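Local coordinates for alpha-L-rhamnosidase (Klebsiella oxytoca, PDB 4XHC), which binds rhamnose in its pocket and, as a GH78 alpha-L-rhamnosidase, probably hydrolyses terminal alpha-L-rhamnosidic bonds, at residues A[300-305]-A[354-359]. Sequence-based numbering, arbitrary orientation.
Sequences FLFDYS and DWWVFI. With RAM (alpha-L-rhamnopyranose), chain C.
D303, in the first turn of helix 302-319, reaches across to the loop 354-359 and takes two consecutive backbone N-H groups with its carboxylate. Its CB meets the CG2 methyl of V357, and the carboxylate carbon CG lies against that same methyl. CG sits between the backbone N and the carbonyl carbon (chi1 55°), a turn that sends the carboxylate toward the loop. D303 OD1 accepts the N-H of F358 (N to OD1 2.9 Å), the donor coming from above the carboxylate plane. D303 OD2 accepts the N-H of I359 (N to OD2 3.0 Å) on its syn side, again tilted out of plane, while the CB of F358 and CD1 of I359 pack beside it. The two bonds fix the backbone at F358 and I359, next to the ring that meets the sugar.

Just ahead, F302 N gives a nearly straight hydrogen bond to W356 O (2.8 Å), and the edge of the W356 indole meets the face of the F302 ring, planes 68° apart. All this belongs to the six-hairpin glycosidase domain, where such inter-helix loops line the rhamnose pocket; here W361, beyond the loop segment, packs edge-to-face with F358 and hydrogen-bonds the sugar.

L301 sits between the pocket residues W355 and Y304: its CD2 lies over the six-membered ring of W355 in a CH-pi contact, 4.0 Å from the centroid, with CD1 near F358 CB. Y304 OH lies beside CD2 of F358. The same hydroxyl donates to the rhamnose (Y304 OH to RAM O4 2.6 Å). The sugar's C6 methyl lies over one face of F358 and at the edge of W355, 3.9 Å from W355 CZ2.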
loop_
_atom_site.group_PDB
_atom_site.type_symbol
_atom_site.label_atom_id
_atom_site.label_comp_id
_atom_site.label_asym_id
_atom_site.label_seq_id
_atom_site.Cartn_x
_atom_site.Cartn_y
_atom_site.Cartn_z
ATOM N N PHE A 300 19.960 -13.720 23.914
ATOM C CA PHE A 300 20.440 -14.955 24.530
ATOM C C PHE A 300 19.735 -15.190 25.845
ATOM O O PHE A 300 19.751 -14.329 26.704
ATOM C CB PHE A 300 21.956 -14.892 24.704
ATOM C CG PHE A 300 22.684 -14.745 23.403
ATOM C CD1 PHE A 300 22.949 -15.863 22.613
ATOM C CD2 PHE A 300 23.060 -13.489 22.938
ATOM C CE1 PHE A 300 23.599 -15.731 21.397
ATOM C CE2 PHE A 300 23.715 -13.355 21.725
ATOM C CZ PHE A 300 23.979 -14.474 20.950
ATOM N N LEU A 301 19.127 -16.370 25.975
ATOM C CA LEU A 301 18.359 -16.751 27.151
ATOM C C LEU A 301 18.899 -18.033 27.805
ATOM O O LEU A 301 19.118 -19.049 27.153
ATOM C CB LEU A 301 16.889 -16.924 26.772
ATOM C CG LEU A 301 16.127 -15.633 26.430
ATOM C CD1 LEU A 301 14.831 -15.945 25.704
ATOM C CD2 LEU A 301 15.838 -14.791 27.671
ATOM N N PHE A 302 19.117 -17.969 29.110
ATOM C CA PHE A 302 19.641 -19.088 29.888
ATOM C C PHE A 302 18.865 -20.375 29.621
ATOM O O PHE A 302 19.470 -21.415 29.357
ATOM C CB PHE A 302 19.577 -18.716 31.362
ATOM C CG PHE A 302 20.155 -19.746 32.305
ATOM C CD1 PHE A 302 21.522 -19.791 32.565
ATOM C CD2 PHE A 302 19.317 -20.614 32.994
ATOM C CE1 PHE A 302 22.045 -20.701 33.469
ATOM C CE2 PHE A 302 19.835 -21.532 33.886
ATOM C CZ PHE A 302 21.201 -21.576 34.126
ATOM N N ASP A 303 17.536 -20.299 29.668
ATOM C CA ASP A 303 16.698 -21.499 29.558
ATOM C C ASP A 303 16.620 -22.040 28.137
ATOM O O ASP A 303 16.766 -23.246 27.922
ATOM C CB ASP A 303 15.284 -21.313 30.172
ATOM C CG ASP A 303 14.510 -20.115 29.612
ATOM O OD1 ASP A 303 15.123 -19.140 29.116
ATOM O OD2 ASP A 303 13.262 -20.125 29.731
ATOM N N TYR A 304 16.417 -21.151 27.170
ATOM C CA TYR A 304 16.348 -21.547 25.764
ATOM C C TYR A 304 17.649 -22.179 25.265
ATOM O O TYR A 304 17.619 -23.115 24.465
ATOM C CB TYR A 304 15.967 -20.348 24.887
ATOM C CG TYR A 304 14.490 -20.020 24.886
ATOM C CD1 TYR A 304 13.676 -20.366 25.960
ATOM C CD2 TYR A 304 13.914 -19.338 23.826
ATOM C CE1 TYR A 304 12.333 -20.072 25.960
ATOM C CE2 TYR A 304 12.569 -19.030 23.833
ATOM C CZ TYR A 304 11.791 -19.399 24.905
ATOM O OH TYR A 304 10.450 -19.114 24.933
ATOM N N SER A 305 18.784 -21.679 25.742
ATOM C CA SER A 305 20.072 -22.296 25.427
ATOM C C SER A 305 20.128 -23.738 25.936
ATOM O O SER A 305 20.433 -24.652 25.184
ATOM C CB SER A 305 21.233 -21.482 26.015
ATOM O OG SER A 305 22.389 -22.285 26.149
ATOM N N ASP A 354 18.032 -8.125 34.779
ATOM C CA ASP A 354 17.934 -8.146 33.314
ATOM C C ASP A 354 17.118 -9.369 32.830
ATOM O O ASP A 354 16.725 -10.208 33.638
ATOM C CB ASP A 354 19.329 -8.094 32.666
ATOM C CG ASP A 354 20.245 -9.218 33.132
ATOM O OD1 ASP A 354 20.589 -9.259 34.336
ATOM O OD2 ASP A 354 20.616 -10.068 32.297
ATOM N N TRP A 355 16.846 -9.448 31.526
ATOM C CA TRP A 355 16.016 -10.519 30.941
ATOM C C TRP A 355 16.919 -11.671 30.491
ATOM O O TRP A 355 17.098 -11.934 29.302
ATOM C CB TRP A 355 15.189 -9.951 29.781
ATOM C CG TRP A 355 14.052 -10.828 29.289
ATOM C CD1 TRP A 355 13.036 -11.362 30.031
ATOM C CD2 TRP A 355 13.807 -11.229 27.937
ATOM N NE1 TRP A 355 12.189 -12.094 29.227
ATOM C CE2 TRP A 355 12.641 -12.027 27.937
ATOM C CE3 TRP A 355 14.470 -11.000 26.724
ATOM C CZ2 TRP A 355 12.129 -12.596 26.777
ATOM C CZ3 TRP A 355 13.964 -11.563 25.575
ATOM C CH2 TRP A 355 12.802 -12.351 25.607
ATOM N N TRP A 356 17.484 -12.355 31.482
ATOM C CA TRP A 356 18.527 -13.356 31.273
ATOM C C TRP A 356 17.984 -14.767 31.077
ATOM O O TRP A 356 18.687 -15.633 30.568
ATOM C CB TRP A 356 19.524 -13.335 32.435
ATOM C CG TRP A 356 18.951 -13.665 33.800
ATOM C CD1 TRP A 356 18.337 -12.808 34.657
ATOM C CD2 TRP A 356 18.985 -14.936 34.458
ATOM N NE1 TRP A 356 17.961 -13.466 35.801
ATOM C CE2 TRP A 356 18.353 -14.775 35.710
ATOM C CE3 TRP A 356 19.494 -16.197 34.111
ATOM C CZ2 TRP A 356 18.211 -15.829 36.617
ATOM C CZ3 TRP A 356 19.348 -17.247 35.007
ATOM C CH2 TRP A 356 18.712 -17.056 36.248
ATOM N N VAL A 357 16.740 -14.981 31.486
ATOM C CA VAL A 357 16.045 -16.252 31.334
ATOM C C VAL A 357 14.555 -15.944 31.093
ATOM O O VAL A 357 14.042 -14.934 31.577
ATOM C CB VAL A 357 16.244 -17.124 32.584
ATOM C CG1 VAL A 357 15.698 -16.446 33.828
ATOM C CG2 VAL A 357 15.619 -18.501 32.402
ATOM N N PHE A 358 13.854 -16.788 30.336
ATOM C CA PHE A 358 12.461 -16.476 29.999
ATOM C C PHE A 358 11.408 -16.995 30.990
ATOM O O PHE A 358 10.783 -16.209 31.688
ATOM C CB PHE A 358 12.093 -16.928 28.584
ATOM C CG PHE A 358 10.639 -16.743 28.288
ATOM C CD1 PHE A 358 10.082 -15.474 28.311
ATOM C CD2 PHE A 358 9.813 -17.830 28.058
ATOM C CE1 PHE A 358 8.736 -15.288 28.073
ATOM C CE2 PHE A 358 8.455 -17.648 27.822
ATOM C CZ PHE A 358 7.919 -16.375 27.829
ATOM N N ILE A 359 11.189 -18.308 31.005
ATOM C CA ILE A 359 10.223 -18.965 31.910
ATOM C C ILE A 359 8.743 -18.705 31.611
ATOM O O ILE A 359 7.996 -19.660 31.411
ATOM C CB ILE A 359 10.484 -18.635 33.388
ATOM C CG1 ILE A 359 11.968 -18.836 33.743
ATOM C CG2 ILE A 359 9.588 -19.475 34.285
ATOM C CD1 ILE A 359 12.500 -20.240 33.551
HETATM C C1 RAM C . 7.921 -13.967 22.472
HETATM C C2 RAM C . 7.076 -15.069 21.863
HETATM C C3 RAM C . 7.886 -16.342 21.707
HETATM C C4 RAM C . 8.736 -16.550 22.948
HETATM C C5 RAM C . 9.786 -15.454 23.009
HETATM C C6 RAM C . 10.170 -15.071 24.417
HETATM O O1 RAM C . 7.636 -12.796 21.814
HETATM O O2 RAM C . 6.013 -15.308 22.771
HETATM O O3 RAM C . 7.029 -17.468 21.513
HETATM O O4 RAM C . 9.387 -17.806 22.898
HETATM O O5 RAM C . 9.307 -14.265 22.344
#